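Local coordinates for protein ribonucleotide monophosphatase NagD (Escherichia coli, PDB 2C4N) that dephosphorylates ribonucleoside 5'-phosphates with the help of magnesium and probably accepts an unusually broad range of other phosphorylated substrates, at residues V114-T119 and P154-L159; F140-P145 and P171-K176. One frame throughout, in Å; residues are numbered along the deposited sequence.

Contact 1. Residues V114-T119 and P154-L159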
loop_
_atom_site.group_PDB
_atom_site.type_symbol
_atom_site.label_atom_id
_atom_site.label_comp_id
_atom_site.label_asym_id
_atom_site.label_seq_id
_atom_site.Cartn_x
_atom_site.Cartn_y
_atom_site.Cartn_z
ATOM N N VAL A 114 -11.640 -20.336 -4.295
ATOM C CA VAL A 114 -11.246 -19.712 -5.551
ATOM C C VAL A 114 -9.743 -19.948 -5.460
ATOM O O VAL A 114 -9.092 -19.477 -4.525
ATOM C CB VAL A 114 -11.525 -18.195 -5.594
ATOM C CG1 VAL A 114 -10.737 -17.556 -6.746
ATOM C CG2 VAL A 114 -13.015 -17.947 -5.805
ATOM N N ILE A 115 -9.199 -20.711 -6.399
ATOM C CA ILE A 115 -7.782 -21.028 -6.381
ATOM C C ILE A 115 -7.110 -20.456 -7.613
ATOM O O ILE A 115 -7.525 -20.727 -8.738
ATOM C CB ILE A 115 -7.565 -22.547 -6.363
ATOM C CG1 ILE A 115 -8.362 -23.167 -5.209
ATOM C CG2 ILE A 115 -6.084 -22.855 -6.237
ATOM C CD1 ILE A 115 -8.409 -24.671 -5.243
ATOM N N VAL A 116 -6.068 -19.664 -7.395
ATOM C CA VAL A 116 -5.352 -19.054 -8.497
ATOM C C VAL A 116 -3.922 -19.565 -8.583
ATOM O O VAL A 116 -3.175 -19.540 -7.603
ATOM C CB VAL A 116 -5.307 -17.507 -8.364
ATOM C CG1 VAL A 116 -4.624 -16.895 -9.590
ATOM C CG2 VAL A 116 -6.719 -16.954 -8.206
ATOM N N GLY A 117 -3.561 -20.049 -9.765
ATOM C CA GLY A 117 -2.211 -20.529 -10.003
ATOM C C GLY A 117 -1.690 -19.711 -11.167
ATOM O O GLY A 117 -1.566 -18.492 -11.063
ATOM N N GLU A 118 -1.392 -20.377 -12.276
ATOM C CA GLU A 118 -0.923 -19.704 -13.478
ATOM C C GLU A 118 -1.592 -20.302 -14.711
ATOM O O GLU A 118 -1.790 -21.515 -14.809
ATOM C CB GLU A 118 0.600 -19.822 -13.608
ATOM C CG GLU A 118 1.118 -19.668 -15.037
ATOM C CD GLU A 118 1.012 -18.254 -15.595
ATOM O OE1 GLU A 118 0.027 -17.542 -15.303
ATOM O OE2 GLU A 118 1.923 -17.856 -16.356
ATOM N N THR A 119 -1.960 -19.437 -15.647
ATOM C CA THR A 119 -2.572 -19.894 -16.884
ATOM C C THR A 119 -2.472 -18.791 -17.918
ATOM O O THR A 119 -2.852 -17.652 -17.660
ATOM C CB THR A 119 -4.052 -20.286 -16.697
ATOM O OG1 THR A 119 -4.627 -20.569 -17.980
ATOM C CG2 THR A 119 -4.834 -19.164 -16.021
ATOM N N PRO A 154 3.405 -12.773 -17.013
ATOM C CA PRO A 154 2.562 -12.725 -15.818
ATOM C C PRO A 154 2.620 -14.048 -15.058
ATOM O O PRO A 154 2.623 -15.122 -15.666
ATOM C CB PRO A 154 1.171 -12.452 -16.389
ATOM C CG PRO A 154 1.472 -11.633 -17.626
ATOM C CD PRO A 154 2.639 -12.397 -18.215
ATOM N N ALA A 155 2.685 -13.954 -13.734
ATOM C CA ALA A 155 2.717 -15.123 -12.865
ATOM C C ALA A 155 1.542 -14.986 -11.906
ATOM O O ALA A 155 0.816 -13.991 -11.948
ATOM C CB ALA A 155 4.035 -15.178 -12.098
ATOM N N CYS A 156 1.361 -15.976 -11.037
ATOM C CA CYS A 156 0.256 -15.973 -10.086
ATOM C C CYS A 156 -0.065 -14.623 -9.437
ATOM O O CYS A 156 -1.219 -14.187 -9.437
ATOM C CB CYS A 156 0.522 -17.002 -8.988
ATOM S SG CYS A 156 -0.809 -17.147 -7.789
ATOM N N GLY A 157 0.953 -13.973 -8.880
ATOM C CA GLY A 157 0.747 -12.692 -8.221
ATOM C C GLY A 157 0.072 -11.653 -9.096
ATOM O O GLY A 157 -0.749 -10.867 -8.618
ATOM N N ALA A 158 0.426 -11.644 -10.376
ATOM C CA ALA A 158 -0.151 -10.697 -11.326
ATOM C C ALA A 158 -1.606 -11.039 -11.645
ATOM O O ALA A 158 -2.432 -10.150 -11.862
ATOM C CB ALA A 158 0.680 -10.677 -12.609
ATOM N N LEU A 159 -1.916 -12.331 -11.678
ATOM C CA LEU A 159 -3.277 -12.775 -11.954
ATOM C C LEU A 159 -4.182 -12.448 -10.773
ATOM O O LEU A 159 -5.369 -12.175 -10.940
ATOM C CB LEU A 159 -3.315 -14.285 -12.230
ATOM C CG LEU A 159 -2.379 -14.828 -13.325
ATOM C CD1 LEU A 159 -2.816 -16.238 -13.697
ATOM C CD2 LEU A 159 -2.418 -13.935 -14.547
#

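Contact 2. Residues F140-P145 and P171-K176. With PO4 (phosphate ion), chain C; PO4 (phosphate ion), chain D.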
loop_
_atom_site.group_PDB
_atom_site.type_symbol
_atom_site.label_atom_id
_atom_site.label_comp_id
_atom_site.label_asym_id
_atom_site.label_seq_id
_atom_site.Cartn_x
_atom_site.Cartn_y
_atom_site.Cartn_z
ATOM N N PHE A 140 -10.231 -17.654 -0.634
ATOM C CA PHE A 140 -9.247 -17.210 -1.624
ATOM C C PHE A 140 -7.821 -17.746 -1.374
ATOM O O PHE A 140 -7.138 -17.320 -0.443
ATOM C CB PHE A 140 -9.275 -15.672 -1.623
ATOM C CG PHE A 140 -8.626 -15.019 -2.823
ATOM C CD1 PHE A 140 -8.304 -15.740 -3.972
ATOM C CD2 PHE A 140 -8.370 -13.648 -2.801
ATOM C CE1 PHE A 140 -7.731 -15.100 -5.082
ATOM C CE2 PHE A 140 -7.803 -12.998 -3.897
ATOM C CZ PHE A 140 -7.481 -13.721 -5.042
ATOM N N ILE A 141 -7.390 -18.680 -2.221
ATOM C CA ILE A 141 -6.068 -19.302 -2.110
ATOM C C ILE A 141 -5.288 -19.109 -3.409
ATOM O O ILE A 141 -5.853 -19.215 -4.498
ATOM C CB ILE A 141 -6.176 -20.836 -1.885
ATOM C CG1 ILE A 141 -7.225 -21.153 -0.817
ATOM C CG2 ILE A 141 -4.819 -21.395 -1.497
ATOM C CD1 ILE A 141 -6.901 -20.616 0.550
ATOM N N ALA A 142 -3.987 -18.857 -3.293
ATOM C CA ALA A 142 -3.139 -18.667 -4.469
ATOM C C ALA A 142 -1.850 -19.461 -4.282
ATOM O O ALA A 142 -1.329 -19.556 -3.170
ATOM C CB ALA A 142 -2.831 -17.182 -4.665
ATOM N N THR A 143 -1.324 -20.024 -5.366
ATOM C CA THR A 143 -0.112 -20.834 -5.272
ATOM C C THR A 143 1.160 -20.094 -4.863
ATOM O O THR A 143 1.907 -20.575 -4.014
ATOM C CB THR A 143 0.159 -21.605 -6.596
ATOM O OG1 THR A 143 0.296 -20.685 -7.682
ATOM C CG2 THR A 143 -0.979 -22.566 -6.890
ATOM N N ASN A 144 1.419 -18.930 -5.452
ATOM C CA ASN A 144 2.634 -18.187 -5.115
ATOM C C ASN A 144 2.469 -16.691 -5.403
ATOM O O ASN A 144 1.779 -16.307 -6.341
ATOM C CB ASN A 144 3.833 -18.763 -5.890
ATOM C CG ASN A 144 3.647 -18.710 -7.402
ATOM O OD1 ASN A 144 2.706 -19.287 -7.953
ATOM N ND2 ASN A 144 4.556 -18.016 -8.081
ATOM N N PRO A 145 3.121 -15.833 -4.603
ATOM C CA PRO A 145 3.041 -14.376 -4.755
ATOM C C PRO A 145 3.850 -13.727 -5.878
ATOM O O PRO A 145 3.664 -12.545 -6.169
ATOM C CB PRO A 145 3.461 -13.874 -3.379
ATOM C CG PRO A 145 4.531 -14.863 -2.994
ATOM C CD PRO A 145 3.955 -16.204 -3.443
ATOM N N PRO A 171 -5.491 -13.056 -1.160
ATOM C CA PRO A 171 -5.487 -14.506 -0.988
ATOM C C PRO A 171 -4.424 -14.946 -0.010
ATOM O O PRO A 171 -3.551 -14.167 0.381
ATOM C CB PRO A 171 -5.167 -15.005 -2.389
ATOM C CG PRO A 171 -4.113 -13.995 -2.828
ATOM C CD PRO A 171 -4.711 -12.662 -2.352
ATOM N N PHE A 172 -4.513 -16.204 0.383
ATOM C CA PHE A 172 -3.519 -16.800 1.238
ATOM C C PHE A 172 -2.576 -17.420 0.210
ATOM O O PHE A 172 -2.995 -18.288 -0.567
ATOM C CB PHE A 172 -4.121 -17.912 2.100
ATOM C CG PHE A 172 -3.092 -18.707 2.859
ATOM C CD1 PHE A 172 -2.471 -18.173 3.986
ATOM C CD2 PHE A 172 -2.710 -19.971 2.421
ATOM C CE1 PHE A 172 -1.485 -18.889 4.660
ATOM C CE2 PHE A 172 -1.726 -20.692 3.090
ATOM C CZ PHE A 172 -1.114 -20.152 4.208
ATOM N N TYR A 173 -1.329 -16.958 0.175
ATOM C CA TYR A 173 -0.344 -17.502 -0.755
ATOM C C TYR A 173 0.299 -18.707 -0.089
ATOM O O TYR A 173 0.810 -18.614 1.028
ATOM C CB TYR A 173 0.730 -16.461 -1.100
ATOM C CG TYR A 173 0.265 -15.384 -2.057
ATOM C CD1 TYR A 173 0.047 -14.078 -1.620
ATOM C CD2 TYR A 173 0.054 -15.669 -3.402
ATOM C CE1 TYR A 173 -0.371 -13.080 -2.505
ATOM C CE2 TYR A 173 -0.365 -14.684 -4.293
ATOM C CZ TYR A 173 -0.573 -13.394 -3.840
ATOM O OH TYR A 173 -0.991 -12.432 -4.733
ATOM N N VAL A 174 0.265 -19.841 -0.776
ATOM C CA VAL A 174 0.817 -21.077 -0.236
ATOM C C VAL A 174 2.340 -21.138 -0.311
ATOM O O VAL A 174 2.989 -21.663 0.591
ATOM C CB VAL A 174 0.223 -22.305 -0.978
ATOM C CG1 VAL A 174 0.893 -23.592 -0.498
ATOM C CG2 VAL A 174 -1.284 -22.376 -0.740
ATOM N N GLY A 175 2.910 -20.595 -1.382
ATOM C CA GLY A 175 4.357 -20.644 -1.554
ATOM C C GLY A 175 5.183 -19.663 -0.738
ATOM O O GLY A 175 4.642 -18.877 0.043
ATOM N N LYS A 176 6.503 -19.720 -0.917
ATOM C CA LYS A 176 7.425 -18.823 -0.217
ATOM C C LYS A 176 6.992 -17.391 -0.521
ATOM O O LYS A 176 6.490 -17.114 -1.610
ATOM C CB LYS A 176 8.856 -19.029 -0.729
ATOM C CG LYS A 176 9.420 -20.425 -0.535
ATOM C CD LYS A 176 10.734 -20.586 -1.296
ATOM C CE LYS A 176 10.502 -20.657 -2.806
ATOM N NZ LYS A 176 11.772 -20.488 -3.577
HETATM P P PO4 C . 10.955 -17.144 -5.584
HETATM O O1 PO4 C . 10.769 -18.141 -6.667
HETATM O O2 PO4 C . 11.728 -15.989 -6.101
HETATM O O3 PO4 C . 9.630 -16.678 -5.109
HETATM O O4 PO4 C . 11.690 -17.767 -4.456
HETATM P P PO4 D . 12.098 -20.982 -7.553
HETATM O O1 PO4 D . 12.478 -22.405 -7.741
HETATM O O2 PO4 D . 11.221 -20.854 -6.365
HETATM O O3 PO4 D . 13.310 -20.169 -7.360
HETATM O O4 PO4 D . 11.378 -20.503 -8.761
#

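Contact 1. Residues V114-T119 and P154-L159
P154 meets E118 where the N-terminus of helix 156-167 packs against the end of strand 105-116, in a four-stranded parallel sheet that matches the cap domain of HAD phosphatases. The carbonyl O of P154 stands 2.9 Å from E118 OE2, two acceptors facing each other, and W124 NE1 of a second subunit reaches both through weak hydrogen bonds. E118 gets there by a bend in its chain: CG is anti to the backbone N, and chi2 of 71° then turns CD aside. An alanine here would probably leave W124 with the P154 carbonyl as the remaining one of these two acceptors and open a gap beside L159. A155 follows as the N-cap, with its side chain about 5 Å from that of D146, a residue thought to set substrate specificity. C156, first in the helix, lies against the turning backbone. Its CA makes a CA-H...O contact of 3.3 Å with G117 O, a buried oxygen that has no conventional hydrogen-bond partner, while SG, anti to its own N, lies 3.4 Å from V116 O. One helical turn on, L159 points toward the strand end and crosses E118 at about a right angle. Its CB packs on V116 CG1, and its CD1 carries on to touch G117 O at 3.7 Å and E118 OE1 at 3.5 Å.

Contact 2. Residues F140-P145 and P171-K176
F140 and P171 fit together as a flat plate and a peg: P171 CB stands 3.3 Å from the centroid of the F140 ring, only 6° off the ring normal, a close CH-pi contact. Chi1 of -164° sets F140 CG anti to the backbone N, and the side chain runs beside the proline, pointing the same way. The two belong to neighbouring parallel strands, 139-142 and 172-173, joined through helix 156-167 in a beta-alpha-beta unit. Their backbones are tied by three bonds, F172 N to F140 O, A142 N to F172 O and V174 N to A142 O, the last 2.9 Å long. On the sheet face that carries A142 and Y173, proline and aromatic ring alternate. P171 turns CG to one face of the Y173 ring, toward the rim, and P145 lies over the opposite face with CB 3.7 Å from the ring centroid. The small A142 fills the angle between P171 and the Y173 ring, its CB 3.5 Å from Y173 CD2 and 3.9 Å from P171 CG. On the other face I141 lies alongside F172, and I141 CG2 meets V174 CG2. Beyond the strands, G175 N donates to T143 O; the absence of a side chain is consistent with so close an approach, since a CB would fall against that same oxygen. P145 CD rests 3.3 Å from K176 O. K176 then departs toward the active site, where NZ forms salt bridges to D206 and D9 and hydrogen bonds to two phosphate ions, probably from the crystallisation liquor. Just past an apolar, close-fitting strand pair the chain thus delivers a lysine whose amino group lies among two carboxylates and two phosphates, consistent with its inferred part in substrate binding.

Overall arrangement
The four segments alternate along the chain: 114-119, 140-145, 154-159, then 171-176, so the two contacts interlock, the first segment of contact 2 falling between the two of contact 1. Their centres lie 9 Å apart, and both reach one parallel sheet, ordered 86-90, 105-116, 139-142, 172-173. Strands 105-116 and 139-142 are neighbours in it, joined by probable hydrogen bonds from V116 N to I141 O and from T143 N to V116 O. Helix 156-167, whose start enters contact 1, follows strand 139-142 and leads to strand 172-173 of contact 2. C156 CB also packs against N144 O. Both contacts lie at strand ends of one sheet, close to D146 and including K176, two residues thought to act in substrate recognition.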